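Local coordinates for protein separin (Saccharomyces cerevisiae, PDB 5U1T) that cleaves the cohesin subunit SCC1 at the onset of anaphase as a caspase-like cysteine protease, allowing chromosomes to segregate, and is held inactive by securin until then, at residues K114-A119 against N131-A136; L458-C463 against F496-E501; Q1196-E1201 against T1217-L1222; R1225-L1230 against L1577-G1582. All coordinates share one frame; numbering follows the deposited sequence.

Interaction 1: K114-A119 against N131-A136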
# COMPACT_ATOMS: atom_id res chain seq x y z
N LYS A 114 4.61 63.55 20.01
CA LYS A 114 4.99 63.88 18.64
C LYS A 114 4.92 62.63 17.77
O LYS A 114 4.57 62.70 16.59
CB LYS A 114 6.38 64.51 18.62
CG LYS A 114 7.09 64.53 17.28
CD LYS A 114 8.46 63.91 17.45
CE LYS A 114 9.28 63.93 16.18
NZ LYS A 114 10.54 63.15 16.39
N ASN A 115 5.23 61.49 18.38
CA ASN A 115 5.18 60.20 17.69
C ASN A 115 3.73 59.76 17.38
O ASN A 115 3.45 59.21 16.32
CB ASN A 115 5.90 59.14 18.53
CG ASN A 115 7.42 59.35 18.62
OD1 ASN A 115 8.07 59.84 17.69
ND2 ASN A 115 8.00 58.95 19.75
N ILE A 116 2.82 60.02 18.32
CA ILE A 116 1.38 59.87 18.11
C ILE A 116 0.90 60.70 16.92
O ILE A 116 0.33 60.17 15.96
CB ILE A 116 0.58 60.30 19.36
CG1 ILE A 116 0.99 59.45 20.57
CG2 ILE A 116 -0.92 60.27 19.12
CD1 ILE A 116 1.01 57.95 20.32
N LEU A 117 1.17 62.00 16.98
CA LEU A 117 0.76 62.95 15.95
C LEU A 117 1.16 62.55 14.53
O LEU A 117 0.37 62.69 13.62
CB LEU A 117 1.34 64.34 16.26
CG LEU A 117 0.74 65.03 17.49
CD1 LEU A 117 1.47 66.33 17.78
CD2 LEU A 117 -0.74 65.27 17.30
N LEU A 118 2.38 62.08 14.33
CA LEU A 118 2.78 61.73 12.97
C LEU A 118 2.70 60.21 12.68
O LEU A 118 3.33 59.71 11.75
CB LEU A 118 4.20 62.25 12.70
CG LEU A 118 4.43 63.75 12.98
CD1 LEU A 118 5.81 64.20 12.56
CD2 LEU A 118 3.39 64.62 12.31
N ALA A 119 1.89 59.48 13.45
CA ALA A 119 1.67 58.06 13.15
C ALA A 119 0.82 57.86 11.92
O ALA A 119 -0.21 58.51 11.75
CB ALA A 119 1.02 57.35 14.33
N ASN A 131 -9.09 60.16 16.55
CA ASN A 131 -9.49 60.72 17.83
C ASN A 131 -8.34 60.77 18.83
O ASN A 131 -8.32 61.63 19.72
CB ASN A 131 -10.67 59.95 18.40
CG ASN A 131 -11.87 59.98 17.48
OD1 ASN A 131 -12.30 61.04 16.99
ND2 ASN A 131 -12.41 58.80 17.19
N LEU A 132 -7.37 59.86 18.70
CA LEU A 132 -6.21 59.87 19.59
C LEU A 132 -5.42 61.16 19.40
O LEU A 132 -5.05 61.83 20.35
CB LEU A 132 -5.32 58.64 19.34
CG LEU A 132 -4.22 58.38 20.37
CD1 LEU A 132 -4.80 58.07 21.76
CD2 LEU A 132 -3.27 57.27 19.93
N LYS A 133 -5.18 61.52 18.14
CA LYS A 133 -4.43 62.70 17.80
C LYS A 133 -5.12 64.00 18.30
O LYS A 133 -4.45 64.94 18.75
CB LYS A 133 -4.22 62.75 16.29
CG LYS A 133 -3.34 61.62 15.77
CD LYS A 133 -2.87 61.85 14.34
CE LYS A 133 -1.98 60.71 13.84
NZ LYS A 133 -1.29 61.07 12.58
N ILE A 134 -6.45 64.02 18.23
CA ILE A 134 -7.22 65.15 18.73
C ILE A 134 -7.04 65.26 20.25
O ILE A 134 -6.93 66.37 20.79
CB ILE A 134 -8.74 65.04 18.35
CG1 ILE A 134 -8.94 65.12 16.84
CG2 ILE A 134 -9.55 66.14 19.00
CD1 ILE A 134 -10.35 64.95 16.40
N LEU A 135 -7.00 64.12 20.94
CA LEU A 135 -6.76 64.13 22.38
C LEU A 135 -5.34 64.62 22.68
O LEU A 135 -5.13 65.39 23.62
CB LEU A 135 -7.00 62.75 22.98
CG LEU A 135 -8.43 62.19 22.80
CD1 LEU A 135 -8.53 60.68 23.11
CD2 LEU A 135 -9.38 62.97 23.66
N ALA A 136 -4.38 64.20 21.87
CA ALA A 136 -3.01 64.63 22.03
C ALA A 136 -2.90 66.13 21.78
O ALA A 136 -2.15 66.83 22.48
CB ALA A 136 -2.09 63.86 21.10

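Interaction 2: L458-C463 against F496-E501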
# COMPACT_ATOMS: atom_id res chain seq x y z
N LEU A 458 9.71 39.81 10.25
CA LEU A 458 8.63 39.25 9.48
C LEU A 458 7.76 38.38 10.33
O LEU A 458 6.57 38.39 10.20
CB LEU A 458 9.19 38.44 8.32
CG LEU A 458 8.30 37.67 7.36
CD1 LEU A 458 7.53 36.62 8.11
CD2 LEU A 458 7.37 38.55 6.57
N PHE A 459 8.35 37.61 11.22
CA PHE A 459 7.54 36.77 12.07
C PHE A 459 7.08 37.62 13.22
O PHE A 459 7.68 37.64 14.30
CB PHE A 459 8.30 35.52 12.52
CG PHE A 459 7.43 34.43 13.01
CD1 PHE A 459 6.72 33.64 12.12
CD2 PHE A 459 7.30 34.18 14.36
CE1 PHE A 459 5.90 32.61 12.56
CE2 PHE A 459 6.48 33.15 14.82
CZ PHE A 459 5.78 32.37 13.92
N ASN A 460 6.01 38.35 12.95
CA ASN A 460 5.52 39.42 13.83
C ASN A 460 4.02 39.51 13.71
O ASN A 460 3.49 39.58 12.60
CB ASN A 460 6.19 40.76 13.44
CG ASN A 460 5.71 41.94 14.29
OD1 ASN A 460 4.74 42.62 13.94
ND2 ASN A 460 6.42 42.21 15.39
N VAL A 461 3.33 39.51 14.85
CA VAL A 461 1.87 39.46 14.86
C VAL A 461 1.14 40.60 14.10
O VAL A 461 0.04 40.35 13.60
CB VAL A 461 1.34 39.43 16.30
CG1 VAL A 461 1.50 40.75 16.95
CG2 VAL A 461 -0.11 39.03 16.32
N TYR A 462 1.70 41.81 13.99
CA TYR A 462 0.96 42.87 13.31
C TYR A 462 0.95 42.58 11.82
O TYR A 462 0.20 43.19 11.06
CB TYR A 462 1.51 44.29 13.61
CG TYR A 462 1.28 44.68 15.05
CD1 TYR A 462 0.01 45.08 15.48
CD2 TYR A 462 2.29 44.60 15.98
CE1 TYR A 462 -0.22 45.41 16.80
CE2 TYR A 462 2.07 44.90 17.29
CZ TYR A 462 0.82 45.32 17.70
OH TYR A 462 0.60 45.64 19.03
N CYS A 463 1.77 41.63 11.40
CA CYS A 463 1.69 41.14 10.02
C CYS A 463 0.38 40.40 9.70
O CYS A 463 0.04 40.25 8.54
CB CYS A 463 2.89 40.25 9.71
SG CYS A 463 4.41 41.15 9.34
N PHE A 496 9.83 33.52 19.59
CA PHE A 496 9.99 34.72 18.79
C PHE A 496 9.25 35.90 19.37
O PHE A 496 8.12 35.78 19.84
CB PHE A 496 9.54 34.45 17.37
CG PHE A 496 10.43 33.47 16.67
CD1 PHE A 496 11.68 33.86 16.21
CD2 PHE A 496 10.05 32.14 16.51
CE1 PHE A 496 12.50 32.97 15.56
CE2 PHE A 496 10.87 31.24 15.88
CZ PHE A 496 12.09 31.65 15.40
N SER A 497 9.94 37.05 19.35
CA SER A 497 9.44 38.27 19.96
C SER A 497 8.31 38.90 19.16
O SER A 497 8.33 38.90 17.93
CB SER A 497 10.57 39.27 20.13
OG SER A 497 11.19 39.58 18.89
N ASN A 498 7.34 39.43 19.86
CA ASN A 498 6.18 40.07 19.28
C ASN A 498 5.42 39.22 18.29
O ASN A 498 5.20 39.60 17.18
CB ASN A 498 6.53 41.45 18.73
CG ASN A 498 5.31 42.28 18.38
OD1 ASN A 498 4.28 42.15 18.99
ND2 ASN A 498 5.43 43.11 17.40
N SER A 499 5.05 38.04 18.72
CA SER A 499 4.23 37.15 17.90
C SER A 499 3.21 36.46 18.78
O SER A 499 3.41 36.34 20.00
CB SER A 499 5.09 36.11 17.17
OG SER A 499 5.89 35.38 18.08
N SER A 500 2.11 36.00 18.18
CA SER A 500 1.05 35.34 18.90
C SER A 500 1.36 33.91 19.30
O SER A 500 2.32 33.29 18.86
CB SER A 500 -0.21 35.32 18.06
OG SER A 500 0.02 34.54 16.91
N GLU A 501 0.49 33.40 20.16
CA GLU A 501 0.46 32.01 20.54
C GLU A 501 0.19 31.15 19.32
O GLU A 501 0.86 30.15 19.08
CB GLU A 501 -0.62 31.79 21.59
CG GLU A 501 -0.73 30.40 22.05
CD GLU A 501 -1.80 30.24 23.10
OE1 GLU A 501 -2.97 30.00 22.75
OE2 GLU A 501 -1.44 30.36 24.30

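Interaction 3: Q1196-E1201 against T1217-L1222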
# COMPACT_ATOMS: atom_id res chain seq x y z
N GLN A 1196 9.72 -42.43 15.10
CA GLN A 1196 10.06 -42.07 16.46
C GLN A 1196 11.07 -43.02 17.12
O GLN A 1196 12.06 -42.57 17.70
CB GLN A 1196 8.79 -42.03 17.29
CG GLN A 1196 9.01 -42.07 18.75
CD GLN A 1196 9.14 -40.68 19.28
OE1 GLN A 1196 8.34 -39.80 18.92
NE2 GLN A 1196 10.15 -40.44 20.12
N THR A 1197 10.83 -44.33 17.02
CA THR A 1197 11.70 -45.34 17.64
C THR A 1197 13.11 -45.27 17.08
O THR A 1197 14.05 -45.82 17.64
CB THR A 1197 11.17 -46.77 17.43
OG1 THR A 1197 11.12 -47.05 16.03
CG2 THR A 1197 9.79 -46.94 18.04
N THR A 1198 13.23 -44.58 15.96
CA THR A 1198 14.42 -44.60 15.15
C THR A 1198 15.39 -43.46 15.52
O THR A 1198 16.61 -43.63 15.45
CB THR A 1198 14.02 -44.55 13.67
OG1 THR A 1198 14.18 -45.86 13.10
CG2 THR A 1198 14.79 -43.52 12.88
N SER A 1199 14.83 -42.33 15.97
CA SER A 1199 15.60 -41.12 16.26
C SER A 1199 16.65 -41.28 17.36
O SER A 1199 16.38 -41.84 18.43
CB SER A 1199 14.66 -39.99 16.66
OG SER A 1199 14.08 -40.26 17.93
N VAL A 1200 17.84 -40.76 17.09
CA VAL A 1200 18.98 -40.84 18.01
C VAL A 1200 18.66 -40.30 19.41
O VAL A 1200 19.26 -40.75 20.38
CB VAL A 1200 20.21 -40.08 17.45
CG1 VAL A 1200 20.70 -40.76 16.19
CG2 VAL A 1200 19.87 -38.62 17.17
N GLU A 1201 17.72 -39.35 19.50
CA GLU A 1201 17.22 -38.91 20.80
C GLU A 1201 16.77 -40.10 21.63
O GLU A 1201 17.18 -40.24 22.79
CB GLU A 1201 16.06 -37.93 20.63
CG GLU A 1201 16.44 -36.46 20.84
CD GLU A 1201 15.22 -35.56 21.12
OE1 GLU A 1201 14.15 -36.11 21.49
OE2 GLU A 1201 15.32 -34.32 20.96
N THR A 1217 10.27 -54.89 21.61
CA THR A 1217 8.87 -55.24 21.72
C THR A 1217 8.05 -54.29 20.87
O THR A 1217 7.19 -54.73 20.10
CB THR A 1217 8.38 -55.17 23.16
OG1 THR A 1217 8.94 -56.27 23.88
CG2 THR A 1217 6.87 -55.23 23.20
N THR A 1218 8.35 -53.00 21.01
CA THR A 1218 7.62 -51.95 20.31
C THR A 1218 7.76 -52.04 18.79
O THR A 1218 6.77 -51.87 18.08
CB THR A 1218 8.08 -50.53 20.79
OG1 THR A 1218 7.58 -50.28 22.11
CG2 THR A 1218 7.57 -49.44 19.85
N ARG A 1219 8.97 -52.31 18.29
CA ARG A 1219 9.17 -52.38 16.84
C ARG A 1219 8.59 -53.66 16.24
O ARG A 1219 8.01 -53.64 15.15
CB ARG A 1219 10.65 -52.25 16.48
CG ARG A 1219 11.27 -50.94 16.92
CD ARG A 1219 12.43 -50.57 16.04
NE ARG A 1219 12.01 -49.80 14.89
CZ ARG A 1219 12.15 -50.20 13.63
NH1 ARG A 1219 12.71 -51.37 13.39
NH2 ARG A 1219 11.74 -49.44 12.62
N TYR A 1220 8.72 -54.78 16.94
CA TYR A 1220 8.10 -56.02 16.47
C TYR A 1220 6.57 -55.86 16.46
O TYR A 1220 5.86 -56.46 15.64
CB TYR A 1220 8.51 -57.21 17.34
CG TYR A 1220 9.67 -58.03 16.78
CD1 TYR A 1220 10.99 -57.71 17.07
CD2 TYR A 1220 9.43 -59.16 15.97
CE1 TYR A 1220 12.06 -58.47 16.58
CE2 TYR A 1220 10.50 -59.94 15.47
CZ TYR A 1220 11.82 -59.58 15.77
OH TYR A 1220 12.88 -60.33 15.27
N ASP A 1221 6.08 -55.03 17.37
CA ASP A 1221 4.66 -54.76 17.47
C ASP A 1221 4.17 -53.83 16.38
O ASP A 1221 3.07 -53.98 15.84
CB ASP A 1221 4.36 -54.15 18.82
CG ASP A 1221 2.95 -54.34 19.22
OD1 ASP A 1221 2.10 -53.51 18.82
OD2 ASP A 1221 2.68 -55.35 19.90
N LEU A 1222 4.99 -52.84 16.08
CA LEU A 1222 4.72 -51.92 14.99
C LEU A 1222 4.75 -52.67 13.67
O LEU A 1222 3.97 -52.38 12.77
CB LEU A 1222 5.75 -50.78 15.00
CG LEU A 1222 5.48 -49.69 16.03
CD1 LEU A 1222 6.69 -48.75 16.18
CD2 LEU A 1222 4.24 -48.91 15.61

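Interaction 4: R1225-L1230 against L1577-G1582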
# COMPACT_ATOMS: atom_id res chain seq x y z
N ARG A 1225 1.44 -54.64 13.36
CA ARG A 1225 0.35 -53.73 13.07
C ARG A 1225 0.34 -53.38 11.58
O ARG A 1225 -0.72 -53.34 10.96
CB ARG A 1225 0.47 -52.47 13.92
CG ARG A 1225 0.13 -52.70 15.37
CD ARG A 1225 0.36 -51.42 16.18
NE ARG A 1225 -0.10 -50.21 15.51
CZ ARG A 1225 0.11 -48.97 15.97
NH1 ARG A 1225 0.77 -48.78 17.10
NH2 ARG A 1225 -0.34 -47.92 15.29
N MET A 1226 1.52 -53.15 11.00
CA MET A 1226 1.58 -52.81 9.58
C MET A 1226 1.25 -53.99 8.67
O MET A 1226 0.52 -53.83 7.68
CB MET A 1226 2.95 -52.27 9.19
CG MET A 1226 2.94 -51.85 7.73
SD MET A 1226 4.41 -51.02 7.16
CE MET A 1226 4.35 -49.52 8.14
N GLN A 1227 1.78 -55.16 9.00
CA GLN A 1227 1.43 -56.37 8.28
C GLN A 1227 -0.08 -56.61 8.28
O GLN A 1227 -0.67 -56.99 7.27
CB GLN A 1227 2.13 -57.58 8.89
CG GLN A 1227 1.59 -58.91 8.37
CD GLN A 1227 2.29 -60.11 8.97
OE1 GLN A 1227 2.42 -60.22 10.19
NE2 GLN A 1227 2.74 -61.02 8.11
N GLN A 1228 -0.71 -56.38 9.43
CA GLN A 1228 -2.14 -56.59 9.56
C GLN A 1228 -2.91 -55.60 8.70
O GLN A 1228 -3.88 -55.98 8.05
CB GLN A 1228 -2.56 -56.48 11.03
CG GLN A 1228 -2.56 -57.81 11.75
CD GLN A 1228 -2.49 -57.64 13.27
OE1 GLN A 1228 -2.47 -56.51 13.79
NE2 GLN A 1228 -2.44 -58.76 13.98
N LEU A 1229 -2.48 -54.35 8.68
CA LEU A 1229 -3.16 -53.33 7.90
C LEU A 1229 -3.13 -53.66 6.41
O LEU A 1229 -4.12 -53.53 5.70
CB LEU A 1229 -2.53 -51.96 8.15
CG LEU A 1229 -3.03 -50.76 7.34
CD1 LEU A 1229 -4.51 -50.50 7.60
CD2 LEU A 1229 -2.21 -49.53 7.67
N LEU A 1230 -1.97 -54.11 5.94
CA LEU A 1230 -1.82 -54.48 4.53
C LEU A 1230 -2.65 -55.73 4.21
O LEU A 1230 -3.22 -55.87 3.12
CB LEU A 1230 -0.35 -54.73 4.20
CG LEU A 1230 0.61 -53.56 4.33
CD1 LEU A 1230 2.02 -54.08 4.14
CD2 LEU A 1230 0.28 -52.52 3.29
N LEU A 1577 12.78 -57.43 10.38
CA LEU A 1577 11.47 -56.83 10.49
C LEU A 1577 11.08 -56.74 9.05
O LEU A 1577 11.56 -55.93 8.31
CB LEU A 1577 11.53 -55.48 11.14
CG LEU A 1577 11.74 -55.64 12.64
CD1 LEU A 1577 11.28 -54.42 13.39
CD2 LEU A 1577 10.99 -56.85 13.14
N ARG A 1578 10.22 -57.65 8.63
CA ARG A 1578 9.83 -57.69 7.24
C ARG A 1578 9.00 -56.55 6.73
O ARG A 1578 8.97 -56.32 5.55
CB ARG A 1578 9.18 -59.02 6.91
CG ARG A 1578 10.15 -60.18 6.99
CD ARG A 1578 9.50 -61.50 6.61
NE ARG A 1578 10.42 -62.61 6.76
CZ ARG A 1578 10.07 -63.88 6.60
NH1 ARG A 1578 10.96 -64.83 6.76
NH2 ARG A 1578 8.82 -64.18 6.28
N TYR A 1579 8.31 -55.83 7.60
CA TYR A 1579 7.54 -54.70 7.10
C TYR A 1579 8.14 -53.35 7.48
O TYR A 1579 8.41 -52.56 6.60
CB TYR A 1579 6.08 -54.80 7.56
CG TYR A 1579 5.43 -56.06 7.07
CD1 TYR A 1579 5.56 -57.24 7.79
CD2 TYR A 1579 4.75 -56.10 5.86
CE1 TYR A 1579 5.01 -58.41 7.32
CE2 TYR A 1579 4.19 -57.27 5.39
CZ TYR A 1579 4.32 -58.42 6.13
OH TYR A 1579 3.77 -59.61 5.70
N LEU A 1580 8.35 -53.09 8.78
CA LEU A 1580 8.91 -51.79 9.19
C LEU A 1580 10.19 -51.44 8.42
O LEU A 1580 10.42 -50.27 8.11
CB LEU A 1580 9.20 -51.75 10.70
CG LEU A 1580 8.06 -51.54 11.69
CD1 LEU A 1580 8.60 -51.22 13.07
CD2 LEU A 1580 7.07 -50.46 11.23
N ASN A 1581 11.01 -52.44 8.11
CA ASN A 1581 12.21 -52.23 7.32
C ASN A 1581 12.09 -52.72 5.87
O ASN A 1581 12.36 -51.96 4.93
CB ASN A 1581 13.41 -52.89 8.00
CG ASN A 1581 13.99 -52.02 9.11
OD1 ASN A 1581 14.18 -50.83 8.94
ND2 ASN A 1581 14.25 -52.63 10.26
N GLY A 1582 11.66 -53.98 5.70
CA GLY A 1582 11.54 -54.61 4.39
C GLY A 1582 10.54 -54.01 3.40
O GLY A 1582 10.71 -54.16 2.18

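Interaction 1: K114-A119 against N131-A136
Lys133 reaches across from helix 129-142 and places its ammonium among carbonyl oxygens where helix 113-117 ends. NZ donates to Leu117 O at 2.5 Å and to Ala119 O at 2.9 Å, while Tyr163 O takes a third hydrogen bond, so three backbone oxygens grip the buried group. The nitrogen stands above the carbonyl plane of Leu117, 49° out of it, but lies much nearer the plane of the Ala119 carbonyl. The chain is extended beyond CG (chi3 180° carries CE on), and its CD and CE run beside the carbonyls of Ile116 and Leu117 before NZ arrives. The helix unwinds at Leu118, and Ala119 N turns back to Ile116 O at 3.0 Å. The lysine thus binds backbone carbonyls at the C-terminal end of a short helix, in the N-terminal part of separase's helical domain, and the positive charge is likely to be favoured by the partial negative charge of the helix end. An alanine in place of Lys133 would probably leave the carbonyls of Leu117 and Ala119 without this donor and open a gap where the aliphatic chain runs. The apolar contacts lie alongside. Ile116 CG2 meets Leu132 CD2 at 3.9 Å, the two side chains crossing at about a right angle, and it also touches Ala136 CB at 4.3 Å. Leu117 CD2 comes to that same Ala136 CB from the next position on the helix. Helix 91-103 continues this apolar layer, Ile98 touching both Ile116 and Leu132, and Leu156 of helix 146-158 packs against Leu117.

Interaction 2: L458-C463 against F496-E501
Val461 N donates to Asn498 O across two loops, at 3.0 Å with a nearly straight N-H...O angle of 166°. Around this bond the backbones close in, the CA atoms of Val461 and Ser499 standing 4.5 Å apart. Asn460 CA adds a CA-H...O contact to the same Asn498 oxygen. One loop bends in an inverse gamma turn centred on Phe459; the other passes through left-handed helical backbone angles at Asn498. Among the side chains, Phe459 CD2 rests on Phe496 CB at 3.8 Å, and the two rings meet obliquely, their centroids 5.4 Å apart. Phe455 extends this aromatic cluster, meeting Phe496 edge-to-face. Ser499 lies by Phe459 CE2, its hydroxyl turned back to Phe496 O at 2.9 Å. On the other side of the backbone bond, Val461 CG1 approaches Asn498 OD1, which accepts from Lys63 NZ, and Val461 CG2 touches Ser500 CB. The Asn498 amide lies near the edge of the Tyr462 ring, though its exact position is doubtful, since its modelled approach to the Asn460 amide is too short to interpret. Asn460 OD1 accepts from Tyr462 N at 3.1 Å, an Asx turn leading into the 3-10 turn that starts at Val461. Ser500 OG, bonded also to His66, caps Met503 N, so the contact joins the loop after helix 448-458 to the N-cap of helix 501-509 in the helical domain.

Interaction 3: Q1196-E1201 against T1217-L1222
Thr1197 meets Arg1219 through one well-formed hydrogen bond, the tight part of a small contact. Arg1219 NE donates to Thr1197 OG1 at 3.1 Å, with an N-H...O angle of 159°. The hydroxyl oxygen sits at the guanidinium edge, only 7° out of its plane. A bend at chi3 (89°) brings NE to the hydroxyl; NH2 is held separately by Ser1194 OG. Thr1197 OG1 has a second partner as well, Ser1194 O, one helical turn back. These bonds fix the rotation of the hydroxyl and tie the guanidinium to the end of helix 1180-1198. Side chains alone bridge the two segments, whose nearest CA atoms, of Thr1197 and Arg1219, are 7.5 Å apart. An alanine at Arg1219 would probably leave both Thr1197 OG1 and Ser1194 OG without this donor and open a gap between the helices. The methyl side has only van der Waals contacts and opens toward the partly exposed Thr1218. Thr1197 CG2 touches Thr1218 CG2 at 3.8 Å and meets Leu1222 CD1 tip to tip at 4.0 Å. Trp1215 NE1 adds a bond to Thr1197 O. The contact thus braces the C-terminal end of helix 1180-1198 against helix 1209-1237 in the family C50 protease region. The next residue, Thr1198, has its side chain about 4 Å from that of Cys1497, the probable catalytic cysteine, so this helix end probably borders the active site.

Interaction 4: R1225-L1230 against L1577-G1582
Tyr1579 lies against helix 1209-1237, where Leu1230 and Met1226 meet its ring and CB. Leu1230 CD1 comes to ring atom CD2 of Tyr1579 at 3.8 Å, the two side chains running antiparallel as they pass. Met1226 SD touches Tyr1579 CB at 4.2 Å. Beyond the sulfur, a bend at chi3 (-65°) turns the methyl, and CE meets Leu1580 CD2, also at 4.2 Å. The same methionine packs on Trp1530 and Ile1190, while Leu1580 touches Leu1222 of helix 1209-1237, so this apolar centre runs on into neighbouring parts of the protease domain. Outward from it, Gln1227 covers one face of the tyrosine ring. Its CB stands 3.6 Å from the ring centroid and 20° off the normal, a CH-pi contact displaced toward the rim. With CG anti to the backbone N (chi1 169°), the glutamine chain runs on past the ring toward the phenol oxygen. At the outer edge Gln1227 NE2 donates to Tyr1579 OH at 3.0 Å in a weak hydrogen bond. On the backbone side, Asp1223 OD1 receives both Tyr1579 N and Leu1580 N, which probably helps hold the loop that leads to strand 1585-1589, an outermost strand of the six-stranded sheet of the caspase-like fold. The chemistry implies that the tyrosine is held across this contact mainly by dispersion and CH-pi packing, the bent bond to its hydroxyl adding little, while the aspartate probably helps set the loop's course.

Interactions 3 and 4 share helix 1209-1237 and touch: the part of this helix that holds the end of helix 1180-1198 also meets the loop 1577-1582, through Arg1219, and the loop then follows the helix onward. Their centres are 13 Å apart. Interactions 1 and 2 lie in the helical domain on the opposite side of the chain's centre, 25 Å apart between centres and without touching. All four are mostly buried, yet interaction 2 reaches the surface at Ser497 and interaction 4 at the partly exposed Gln1227. A lysine ammonium holds interaction 1, a backbone bond interaction 2, a guanidinium interaction 3, and aromatic packing interaction 4.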